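Local coordinates for protein DnaJ homolog subfamily C member 10 (PDB 3APQ) that acts as a disulfide reductase of the endoplasmic reticulum, helping proteins to fold correctly and misfolded ones to be degraded, at residues L116-F121 / A195-H200; Y5-V10 / L46-A51. One frame throughout, in Å; residues are numbered along the deposited sequence.

The two contacts belong to different domains of this J-Trx1 fragment and share no helix or strand. Contact 2 lies in the J domain and packs two helices, 4-8 and 41-55. Contact 1 lies in the first thioredoxin domain and sets helix 190-202 against strand 117-122. Their centres are about 36 Å apart, on opposite sides of the chain's centre. Contact 2 is the more buried and is aliphatic, with one lysine at its border. Contact 1 is partly buried and joins an aromatic pair to aliphatic contacts, between a sheet and a helix. No hydrogen bond crosses either contact. Both rest on van der Waals packing.

Contact 1 of 2, residues L116-F121 / A195-H200; sequences LWFVNF and AFAMQH
In the thioredoxin fold of this domain, Phe118 on a strand inside the sheet packs against Phe196 and Ala197 of helix 190-202. The two phenylalanine rings meet obliquely, with planes at 46° and centroids 5.2 Å apart. Phe118 CZ lies 3.6 Å from Phe196 CD2. CG of Phe118 stands anti to its backbone N (chi1 -172°), which sets the start of the ring on the side of helix 190-202. Phe118 CD1, on the same ring, is 4.2 Å from Ala197 CB. An alanine in place of Phe118 would probably open a gap beside Phe196 and Ala197 and leave the Phe196 ring more room to turn. In segment 116-121, Leu116 CD2 comes 3.7 Å from the backbone C of His200 and also touches His200 CB.

The helix fixes one of its own groups here. His200 ND1 donates a hydrogen bond of 3.1 Å to Phe196 O, at an N-H...O angle of 165°. The acceptor lies near the imidazole plane. His200 ND1 also sits over the centre of the Phe196 ring, 3.9 Å above its plane.

Around the contact, Trp136 of helix 127-142 meets Phe118 edge-to-face, and Tyr184 does the same with Phe196. Ala197 touches Phe139 of helix 127-142. Strands 148-153 and 171-175 lie beside 117-122, supplying Ile149 and Leu172 against Phe118 and Ile174 against Phe196.

Contact 2 of 2, residues Y5-V10 / L46-A51; sequences YSLLGV and LKINRA
Leu7 points from helix 4-8 toward helix 41-55 and meets Lys47, Ile48 and Ala51 there. The leucine has CG anti to its backbone N (chi1 -167°), and its two methyls go to different neighbours. Leu7 CD2 reaches the helix backbone, 3.5 Å from Lys47 O, and lies 4.0 Å from Ala51 CB. Leu7 CD1 instead lies 3.5 Å from Lys47 NZ. The lysine chain bends at its last two torsions and crosses Leu7 at about a right angle, so that its amino group comes beside this methyl. Ile48 crosses Leu7 obliquely. Its CD1 is modelled too close to Leu7, so the exact spacing of that pair is doubtful.

Leu8 is set differently. Its CB does not point straight at the other helix, but its branch reaches it. It slides past Ile48 in the opposite direction, with Leu8 CD2 3.7 Å from Ile48 CG2. Ile48 thus serves both leucines, CD1 beside Leu7 and CG2 beside Leu8.

Helix 4-8 ends right after these leucines in a Schellman motif. Val10 N bonds to Tyr5 O at 3.0 Å, Gly9 N bonds weakly to Ser6 O, and Gly9 takes the positive phi as the C-prime residue. Helix 16-30 adds Leu26 against Leu8 and Phe23 against Ile48, so the contact is part of the core of the J domain.

The chemistry is that of aliphatic packing, held by shape and burial without a directional bond across it. The charged end of Lys47 stays at the border, where it is likely to keep access to water.

Contact 1 of 2, residues L116-F121 / A195-H200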
# COMPACT_ATOMS: atom_id res chain seq x y z
N LEU A 116 -18.70 -4.76 -3.79
CA LEU A 116 -18.66 -4.33 -2.40
C LEU A 116 -17.19 -4.39 -1.89
O LEU A 116 -16.58 -5.46 -1.97
CB LEU A 116 -19.55 -5.23 -1.55
CG LEU A 116 -19.50 -5.01 -0.03
CD1 LEU A 116 -20.04 -3.62 0.26
CD2 LEU A 116 -20.30 -6.02 0.76
N TRP A 117 -16.64 -3.27 -1.45
CA TRP A 117 -15.24 -3.22 -0.97
C TRP A 117 -15.19 -2.77 0.47
O TRP A 117 -15.83 -1.75 0.85
CB TRP A 117 -14.47 -2.21 -1.79
CG TRP A 117 -13.95 -2.74 -3.08
CD1 TRP A 117 -14.60 -2.74 -4.31
CD2 TRP A 117 -12.65 -3.32 -3.31
NE1 TRP A 117 -13.75 -3.28 -5.28
CE2 TRP A 117 -12.57 -3.66 -4.69
CE3 TRP A 117 -11.56 -3.60 -2.48
CZ2 TRP A 117 -11.43 -4.25 -5.27
CZ3 TRP A 117 -10.42 -4.19 -3.05
CH2 TRP A 117 -10.38 -4.53 -4.43
N PHE A 118 -14.38 -3.43 1.29
CA PHE A 118 -14.18 -3.00 2.65
C PHE A 118 -12.68 -2.72 2.76
O PHE A 118 -11.86 -3.63 2.54
CB PHE A 118 -14.58 -4.18 3.54
CG PHE A 118 -14.63 -3.87 5.03
CD1 PHE A 118 -14.76 -4.93 5.91
CD2 PHE A 118 -14.64 -2.54 5.55
CE1 PHE A 118 -14.87 -4.70 7.31
CE2 PHE A 118 -14.73 -2.31 6.92
CZ PHE A 118 -14.84 -3.39 7.81
N VAL A 119 -12.37 -1.45 3.00
CA VAL A 119 -11.01 -0.93 2.89
C VAL A 119 -10.48 -0.38 4.23
O VAL A 119 -11.16 0.38 4.94
CB VAL A 119 -10.97 0.19 1.82
CG1 VAL A 119 -9.52 0.81 1.70
CG2 VAL A 119 -11.45 -0.38 0.48
N ASN A 120 -9.26 -0.80 4.55
CA ASN A 120 -8.52 -0.37 5.72
C ASN A 120 -7.57 0.72 5.27
O ASN A 120 -6.61 0.43 4.52
CB ASN A 120 -7.73 -1.55 6.26
CG ASN A 120 -6.79 -1.18 7.39
OD1 ASN A 120 -6.75 -0.03 7.84
ND2 ASN A 120 -6.08 -2.17 7.91
N PHE A 121 -7.85 1.95 5.71
CA PHE A 121 -6.99 3.12 5.47
C PHE A 121 -6.03 3.21 6.65
O PHE A 121 -6.45 3.43 7.80
CB PHE A 121 -7.79 4.44 5.38
CG PHE A 121 -8.65 4.55 4.15
CD1 PHE A 121 -8.20 5.22 3.04
CD2 PHE A 121 -9.94 4.00 4.15
CE1 PHE A 121 -9.01 5.32 1.90
CE2 PHE A 121 -10.75 4.08 3.01
CZ PHE A 121 -10.28 4.75 1.89
N ALA A 195 -19.00 -10.02 11.09
CA ALA A 195 -20.44 -9.71 11.28
C ALA A 195 -20.81 -8.41 10.58
O ALA A 195 -21.89 -8.27 9.99
CB ALA A 195 -20.77 -9.62 12.74
N PHE A 196 -19.90 -7.46 10.59
CA PHE A 196 -20.15 -6.22 9.88
C PHE A 196 -20.11 -6.41 8.37
O PHE A 196 -20.99 -5.90 7.68
CB PHE A 196 -19.14 -5.15 10.31
CG PHE A 196 -19.23 -3.86 9.55
CD1 PHE A 196 -20.12 -2.86 9.91
CD2 PHE A 196 -18.33 -3.61 8.52
CE1 PHE A 196 -20.17 -1.64 9.21
CE2 PHE A 196 -18.35 -2.39 7.81
CZ PHE A 196 -19.24 -1.39 8.15
N ALA A 197 -19.07 -7.07 7.86
CA ALA A 197 -18.93 -7.27 6.44
C ALA A 197 -20.11 -8.08 5.91
O ALA A 197 -20.69 -7.74 4.86
CB ALA A 197 -17.64 -7.97 6.11
N MET A 198 -20.50 -9.08 6.68
CA MET A 198 -21.56 -9.99 6.24
C MET A 198 -22.93 -9.33 6.23
O MET A 198 -23.76 -9.67 5.38
CB MET A 198 -21.60 -11.23 7.11
CG MET A 198 -20.45 -12.18 6.86
SD MET A 198 -20.30 -12.71 5.16
CE MET A 198 -21.81 -13.72 5.08
N GLN A 199 -23.22 -8.40 7.14
CA GLN A 199 -24.49 -7.68 6.93
C GLN A 199 -24.49 -6.91 5.61
O GLN A 199 -25.50 -6.83 4.95
CB GLN A 199 -24.93 -6.82 8.12
CG GLN A 199 -24.18 -5.57 8.31
CD GLN A 199 -24.49 -4.94 9.67
OE1 GLN A 199 -25.17 -3.93 9.74
NE2 GLN A 199 -23.99 -5.56 10.75
N HIS A 200 -23.35 -6.37 5.18
CA HIS A 200 -23.35 -5.62 3.96
C HIS A 200 -23.39 -6.53 2.74
O HIS A 200 -23.98 -6.17 1.72
CB HIS A 200 -22.13 -4.65 3.92
CG HIS A 200 -22.34 -3.43 4.76
ND1 HIS A 200 -21.97 -3.37 6.08
CD2 HIS A 200 -22.95 -2.26 4.48
CE1 HIS A 200 -22.33 -2.21 6.59
NE2 HIS A 200 -22.91 -1.50 5.63

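Contact 2 of 2, residues Y5-V10 / L46-A51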
# COMPACT_ATOMS: atom_id res chain seq x y z
N TYR A 5 14.34 -0.02 -13.45
CA TYR A 5 13.84 -1.39 -13.40
C TYR A 5 14.95 -2.40 -13.15
O TYR A 5 14.87 -3.20 -12.23
CB TYR A 5 13.13 -1.67 -14.74
CG TYR A 5 11.88 -0.83 -14.88
CD1 TYR A 5 10.80 -1.08 -14.07
CD2 TYR A 5 11.81 0.19 -15.81
CE1 TYR A 5 9.62 -0.31 -14.18
CE2 TYR A 5 10.67 0.98 -15.95
CZ TYR A 5 9.58 0.71 -15.14
OH TYR A 5 8.45 1.46 -15.25
N SER A 6 15.99 -2.36 -13.99
CA SER A 6 17.09 -3.30 -13.82
C SER A 6 17.85 -3.04 -12.52
O SER A 6 18.34 -3.99 -11.90
CB SER A 6 17.98 -3.32 -15.06
OG SER A 6 18.60 -2.06 -15.26
N LEU A 7 17.87 -1.79 -12.04
CA LEU A 7 18.48 -1.53 -10.74
C LEU A 7 17.75 -2.29 -9.63
O LEU A 7 18.38 -2.86 -8.70
CB LEU A 7 18.51 -0.03 -10.46
CG LEU A 7 19.40 0.43 -9.28
CD1 LEU A 7 20.92 0.13 -9.48
CD2 LEU A 7 19.15 1.94 -9.01
N LEU A 8 16.43 -2.31 -9.70
CA LEU A 8 15.66 -3.08 -8.71
C LEU A 8 15.54 -4.56 -9.04
O LEU A 8 15.07 -5.33 -8.20
CB LEU A 8 14.25 -2.50 -8.57
CG LEU A 8 14.23 -1.06 -8.02
CD1 LEU A 8 12.80 -0.47 -7.91
CD2 LEU A 8 14.98 -0.92 -6.70
N GLY A 9 15.92 -4.95 -10.26
CA GLY A 9 15.88 -6.37 -10.71
C GLY A 9 14.48 -6.80 -11.10
O GLY A 9 14.12 -7.99 -10.95
N VAL A 10 13.65 -5.87 -11.59
CA VAL A 10 12.26 -6.20 -11.95
C VAL A 10 12.02 -5.83 -13.39
O VAL A 10 12.85 -5.07 -14.00
CB VAL A 10 11.15 -5.44 -11.08
CG1 VAL A 10 11.23 -5.81 -9.56
CG2 VAL A 10 11.20 -3.91 -11.24
N LEU A 46 21.10 5.19 -1.64
CA LEU A 46 20.50 6.43 -2.17
C LEU A 46 20.00 6.18 -3.62
O LEU A 46 18.90 6.61 -3.98
CB LEU A 46 21.53 7.59 -2.14
CG LEU A 46 21.85 8.25 -0.79
CD1 LEU A 46 22.56 9.55 -1.01
CD2 LEU A 46 20.62 8.52 0.01
N LYS A 47 20.80 5.50 -4.44
CA LYS A 47 20.44 5.24 -5.84
C LYS A 47 19.23 4.32 -5.94
O LYS A 47 18.38 4.54 -6.77
CB LYS A 47 21.57 4.58 -6.61
CG LYS A 47 22.84 5.43 -6.80
CD LYS A 47 24.12 4.63 -7.25
CE LYS A 47 23.92 3.74 -8.53
NZ LYS A 47 23.34 2.34 -8.25
N ILE A 48 19.21 3.28 -5.11
CA ILE A 48 18.07 2.33 -5.11
C ILE A 48 16.83 3.08 -4.61
O ILE A 48 15.74 2.93 -5.15
CB ILE A 48 18.34 1.08 -4.18
CG1 ILE A 48 19.42 0.15 -4.69
CG2 ILE A 48 17.08 0.26 -3.93
CD1 ILE A 48 19.82 0.35 -6.14
N ASN A 49 16.99 3.84 -3.52
CA ASN A 49 15.85 4.62 -2.99
C ASN A 49 15.27 5.62 -4.01
O ASN A 49 14.06 5.75 -4.12
CB ASN A 49 16.20 5.36 -1.68
CG ASN A 49 14.94 5.80 -0.93
OD1 ASN A 49 14.02 4.99 -0.68
ND2 ASN A 49 14.85 7.08 -0.65
N ARG A 50 16.15 6.29 -4.77
CA ARG A 50 15.73 7.28 -5.77
C ARG A 50 14.91 6.60 -6.87
O ARG A 50 13.84 7.12 -7.27
CB ARG A 50 16.98 7.98 -6.34
CG ARG A 50 16.79 8.89 -7.46
CD ARG A 50 18.21 9.52 -7.75
NE ARG A 50 18.16 10.46 -8.86
CZ ARG A 50 18.25 10.12 -10.14
NH1 ARG A 50 18.42 8.85 -10.47
NH2 ARG A 50 18.17 11.05 -11.09
N ALA A 51 15.41 5.44 -7.31
CA ALA A 51 14.66 4.54 -8.25
C ALA A 51 13.27 4.19 -7.72
O ALA A 51 12.25 4.41 -8.40
CB ALA A 51 15.45 3.28 -8.54